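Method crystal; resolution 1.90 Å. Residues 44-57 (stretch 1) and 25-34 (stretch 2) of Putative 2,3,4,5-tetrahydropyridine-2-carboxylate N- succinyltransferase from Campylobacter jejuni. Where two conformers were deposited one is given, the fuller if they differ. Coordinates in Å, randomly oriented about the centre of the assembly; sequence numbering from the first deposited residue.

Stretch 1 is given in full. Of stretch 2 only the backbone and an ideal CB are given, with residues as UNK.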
# COMPACT_ATOMS: atom_id res chain seq x y z
N LEU A 44 -21.92 47.16 26.71
CA LEU A 44 -20.90 46.61 25.85
C LEU A 44 -19.84 45.75 26.54
O LEU A 44 -19.20 44.95 25.86
CB LEU A 44 -20.19 47.72 25.08
CG LEU A 44 -21.10 48.75 24.43
CD1 LEU A 44 -20.20 49.67 23.65
CD2 LEU A 44 -22.11 48.07 23.53
N GLN A 45 -19.66 45.93 27.85
CA GLN A 45 -18.69 45.18 28.63
C GLN A 45 -18.95 45.42 30.11
O GLN A 45 -19.43 46.48 30.52
CB GLN A 45 -17.25 45.62 28.30
CG GLN A 45 -16.20 44.74 28.94
CD GLN A 45 -14.78 45.04 28.50
OE1 GLN A 45 -14.01 44.12 28.17
NE2 GLN A 45 -14.41 46.33 28.52
N ALA A 46 -18.56 44.44 30.92
CA ALA A 46 -18.59 44.53 32.36
C ALA A 46 -17.24 44.07 32.91
O ALA A 46 -16.64 43.10 32.40
CB ALA A 46 -19.71 43.65 32.89
N SER A 47 -16.69 44.81 33.87
CA SER A 47 -15.41 44.48 34.49
C SER A 47 -15.59 44.33 36.01
O SER A 47 -16.21 45.19 36.65
CB SER A 47 -14.35 45.54 34.15
OG SER A 47 -14.23 45.73 32.73
N PHE A 48 -15.04 43.25 36.57
CA PHE A 48 -15.07 42.99 37.98
C PHE A 48 -13.65 42.95 38.50
O PHE A 48 -12.77 42.41 37.85
CB PHE A 48 -15.70 41.61 38.26
CG PHE A 48 -17.13 41.47 37.85
CD1 PHE A 48 -17.48 41.15 36.55
CD2 PHE A 48 -18.14 41.53 38.80
CE1 PHE A 48 -18.77 40.94 36.15
CE2 PHE A 48 -19.46 41.34 38.43
CZ PHE A 48 -19.77 41.02 37.08
N ALA A 49 -13.44 43.42 39.73
CA ALA A 49 -12.16 43.26 40.39
C ALA A 49 -12.19 42.19 41.47
O ALA A 49 -11.14 41.86 42.02
CB ALA A 49 -11.69 44.60 40.99
N LEU A 50 -13.39 41.67 41.76
CA LEU A 50 -13.59 40.65 42.80
C LEU A 50 -14.78 39.79 42.40
O LEU A 50 -15.84 40.32 42.08
CB LEU A 50 -13.90 41.27 44.17
CG LEU A 50 -12.81 41.97 44.98
CD1 LEU A 50 -13.45 42.74 46.16
CD2 LEU A 50 -11.72 40.99 45.44
N ILE A 51 -14.59 38.48 42.40
CA ILE A 51 -15.62 37.52 42.12
C ILE A 51 -15.81 36.67 43.36
O ILE A 51 -14.85 36.13 43.93
CB ILE A 51 -15.20 36.56 40.95
CG1 ILE A 51 -14.84 37.35 39.72
CG2 ILE A 51 -16.28 35.51 40.65
CD1 ILE A 51 -16.05 38.09 39.12
N ASN A 52 -17.06 36.53 43.74
CA ASN A 52 -17.42 35.72 44.89
C ASN A 52 -18.16 34.50 44.33
O ASN A 52 -19.09 34.65 43.52
CB ASN A 52 -18.32 36.51 45.84
CG ASN A 52 -17.60 37.68 46.48
OD1 ASN A 52 -16.91 37.52 47.47
ND2 ASN A 52 -17.80 38.87 45.93
N TYR A 53 -17.69 33.31 44.69
CA TYR A 53 -18.38 32.06 44.29
C TYR A 53 -18.60 31.22 45.53
O TYR A 53 -17.65 30.83 46.16
CB TYR A 53 -17.59 31.26 43.26
CG TYR A 53 -18.31 30.00 42.86
CD1 TYR A 53 -19.47 30.07 42.09
CD2 TYR A 53 -17.87 28.77 43.28
CE1 TYR A 53 -20.15 28.93 41.75
CE2 TYR A 53 -18.59 27.62 42.96
CZ TYR A 53 -19.71 27.73 42.20
OH TYR A 53 -20.42 26.62 41.87
N GLU A 54 -19.85 30.98 45.89
CA GLU A 54 -20.20 30.14 47.03
C GLU A 54 -19.44 30.55 48.31
O GLU A 54 -18.90 29.72 49.05
CB GLU A 54 -20.07 28.64 46.69
CG GLU A 54 -21.03 28.17 45.56
CD GLU A 54 -22.47 27.97 46.04
OE1 GLU A 54 -22.77 28.34 47.19
OE2 GLU A 54 -23.29 27.44 45.26
N GLN A 55 -19.46 31.86 48.60
CA GLN A 55 -18.68 32.43 49.68
C GLN A 55 -19.19 33.83 49.98
O GLN A 55 -19.87 34.42 49.14
CB GLN A 55 -17.20 32.53 49.27
CG GLN A 55 -16.94 33.51 48.16
CD GLN A 55 -15.59 33.41 47.59
OE1 GLN A 55 -15.39 33.48 46.36
NE2 GLN A 55 -14.61 33.21 48.47
N ASN A 56 -18.85 34.34 51.17
CA ASN A 56 -19.12 35.73 51.56
C ASN A 56 -20.59 36.05 51.42
O ASN A 56 -20.96 37.12 50.93
CB ASN A 56 -18.26 36.71 50.75
CG ASN A 56 -16.79 36.45 50.92
OD1 ASN A 56 -16.37 36.07 51.98
ND2 ASN A 56 -16.01 36.61 49.87
N PHE A 57 -21.43 35.15 51.92
CA PHE A 57 -22.88 35.28 51.75
C PHE A 57 -23.41 36.48 52.55
O PHE A 57 -24.37 37.10 52.13
CB PHE A 57 -23.61 34.02 52.14
CG PHE A 57 -23.23 32.81 51.34
CD1 PHE A 57 -23.64 32.66 50.02
CD2 PHE A 57 -22.45 31.81 51.90
CE1 PHE A 57 -23.29 31.55 49.29
CE2 PHE A 57 -22.10 30.69 51.17
CZ PHE A 57 -22.53 30.56 49.86
N UNK A 25 -27.07 34.08 47.10
CA UNK A 25 -26.45 33.93 45.77
C UNK A 25 -25.34 32.89 45.72
O UNK A 25 -24.54 32.74 46.67
CB UNK A 25 -25.89 35.28 45.31
N UNK A 26 -25.28 32.19 44.60
CA UNK A 26 -24.19 31.26 44.38
C UNK A 26 -22.94 31.97 43.86
O UNK A 26 -21.84 31.48 44.08
CB UNK A 26 -24.62 30.17 43.40
N UNK A 27 -23.13 33.08 43.15
CA UNK A 27 -22.03 33.91 42.66
C UNK A 27 -22.48 35.34 42.68
O UNK A 27 -23.65 35.64 42.40
CB UNK A 27 -21.59 33.50 41.26
N UNK A 28 -21.56 36.24 42.99
CA UNK A 28 -21.83 37.66 42.93
C UNK A 28 -20.59 38.54 42.83
O UNK A 28 -19.47 38.18 43.24
CB UNK A 28 -22.64 38.07 44.17
N UNK A 29 -20.81 39.74 42.32
CA UNK A 29 -19.85 40.80 42.38
C UNK A 29 -20.43 42.10 41.87
O UNK A 29 -21.61 42.17 41.51
CB UNK A 29 -18.60 40.42 41.58
N UNK A 30 -19.58 43.12 41.87
CA UNK A 30 -19.91 44.43 41.35
C UNK A 30 -19.05 44.73 40.11
O UNK A 30 -17.81 44.69 40.16
CB UNK A 30 -19.71 45.50 42.43
N UNK A 31 -19.73 45.06 39.03
CA UNK A 31 -19.11 45.39 37.77
C UNK A 31 -19.12 46.88 37.45
O UNK A 31 -20.09 47.56 37.72
CB UNK A 31 -19.81 44.62 36.65
N UNK A 32 -18.03 47.38 36.86
CA UNK A 32 -18.04 48.67 36.19
C UNK A 32 -18.45 48.39 34.76
O UNK A 32 -17.87 47.51 34.09
CB UNK A 32 -16.69 49.38 36.27
N UNK A 33 -19.45 49.11 34.27
CA UNK A 33 -19.99 48.87 32.94
C UNK A 33 -19.50 49.88 31.89
O UNK A 33 -19.36 51.07 32.18
CB UNK A 33 -21.52 48.90 33.00
N UNK A 34 -19.28 49.39 30.67
CA UNK A 34 -19.04 50.23 29.52
C UNK A 34 -20.34 50.23 28.72
O UNK A 34 -20.83 49.16 28.37
CB UNK A 34 -17.85 49.74 28.69

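Position 25 precedes the strand, with phi near -63° and psi near 144°, and its CA-to-CB bond runs sideways; no atom of stretch 1 lies within 5.5 Å of the ideal CB. Many residues would do, and a phi of -63° admits proline. It is Pro25, whose carbonyl matters more than its ring: Phe57 CE1 lies 3.1 Å from Pro25 O, which sits at the edge of the phenyl ring.

At position 26 the bond again points sideways, but the ideal CB is 3.6 Å from Glu54 OE2. A carboxylate here favours a cation or a polar donor of whatever length can bring its group back to the oxygens. Lys26 answers with a long salt bridge, NZ to Glu54 OE2 at 3.9 Å, and a water bridges the two charges from one side, 2.6 Å from Lys26 NZ and 2.6 Å from Glu54 OE2. Its backbone also accepts a hydrogen bond, Glu54 N to Lys26 O at 2.7 Å.

Position 27 is a non-hydrogen-bonded partner of Tyr53, with the ideal CB 3.6 Å from Asn52 O and 4.1 Å from Tyr53 CD1. A small apolar residue suits. Ala27 sets its CB at the edge of the tyrosine ring, 4.2 Å from Tyr53 CD1.

Position 28 pairs with Asn52 on the same face of the sheet. The backbone bonds are reciprocal: the position's N donates to Asn52 O, and its O accepts from Asn52 N, both at 3.0 Å. The nearest atom to the ideal CB is Asn52 CB, 4.9 Å off, so there is room for a large side chain, flat or branched. Phe28 takes chi1 p and lays its ring under Asn52, whose CB is 3.6 Å from the ring centroid, over the face. The carbonyls of Gln55 and Asn56 meet the ring edge, with Gln55 O 3.4 Å from Phe28 CE1 and Asn56 O 3.3 Å from Phe28 CZ.

At position 29 a CB would point toward stretch 1, 2.8 Å from Leu50 O and 3.0 Å from Phe48 CD2. That clash, with phi/psi of -173/-179, calls for glycine, and Gly29 it is; its C lies 3.7 Å from Phe48 CE2, at the ring edge.

Position 30 points away, leaving the choice open to this contact. Ile30 joins it through waters that bridge its N to Leu50 O and its O to Ala49 N.

Position 31 has its ideal CB 3.6 Å from Phe48 CZ and 3.9 Å from Ala46 CB, so a small residue fits best. Ala31 puts its methyl over the Phe48 ring, 3.8 Å from the centroid.

Position 32 exchanges backbone hydrogen bonds with Ser47 and shares its face. The Ser47 hydroxyl on that face offers polar company, and Ser47 O comes no nearer than 4.2 Å to the ideal CB, so several kinds of residue suit, polar or long ones among them; Arg32 reaches along its own strand toward position 34.

Position 33 lies beside Ala46, whose methyl invites an aliphatic chain: Leu33 CD2 is 3.8 Å from Ala46 CB.

Position 34 pairs with Gln45, whose amide offers a donor. An acceptor suits, and Asp34 OD2 takes Gln45 NE2 at 2.9 Å, while Asp34 OD1 forms a salt bridge with Arg32 NH1 at 2.9 Å.

Stretch 2, residues 25-34: PKAFGIARLD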
# COMPACT_ATOMS: atom_id res chain seq x y z
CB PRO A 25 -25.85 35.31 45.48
CG PRO A 25 -26.38 36.22 46.47
CD PRO A 25 -26.90 35.42 47.65
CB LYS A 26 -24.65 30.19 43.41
CG LYS A 26 -25.91 29.49 43.91
CD LYS A 26 -26.22 28.19 43.17
CE LYS A 26 -27.32 27.37 43.91
NZ LYS A 26 -27.19 27.38 45.42
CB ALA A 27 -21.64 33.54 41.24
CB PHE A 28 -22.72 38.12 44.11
CG PHE A 28 -21.99 38.18 45.43
CD1 PHE A 28 -21.87 37.04 46.23
CD2 PHE A 28 -21.45 39.38 45.90
CE1 PHE A 28 -21.19 37.10 47.45
CE2 PHE A 28 -20.76 39.45 47.10
CZ PHE A 28 -20.66 38.31 47.89
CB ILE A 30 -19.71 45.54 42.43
CG1 ILE A 30 -20.63 45.32 43.62
CG2 ILE A 30 -19.94 46.95 41.85
CD1 ILE A 30 -20.29 46.26 44.84
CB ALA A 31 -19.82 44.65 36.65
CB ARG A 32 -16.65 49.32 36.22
CG ARG A 32 -16.61 50.68 35.58
CD ARG A 32 -15.17 51.26 35.43
NE ARG A 32 -14.30 50.33 34.70
CZ ARG A 32 -14.36 50.10 33.39
NH1 ARG A 32 -15.23 50.69 32.61
NH2 ARG A 32 -13.53 49.21 32.85
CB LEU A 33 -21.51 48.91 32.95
CG LEU A 33 -22.25 48.05 33.97
CD1 LEU A 33 -23.78 48.29 33.76
CD2 LEU A 33 -21.88 46.60 33.94
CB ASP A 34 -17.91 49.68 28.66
CG ASP A 34 -16.55 49.75 29.37
OD1 ASP A 34 -16.16 50.86 29.83
OD2 ASP A 34 -15.86 48.70 29.47
O HOH W 1 -21.64 33.50 46.88
O HOH W 2 -25.22 25.90 46.11
O HOH W 3 -16.94 42.54 43.08
O HOH W 4 -15.56 44.18 41.40
O HOH W 5 -16.23 47.06 31.72
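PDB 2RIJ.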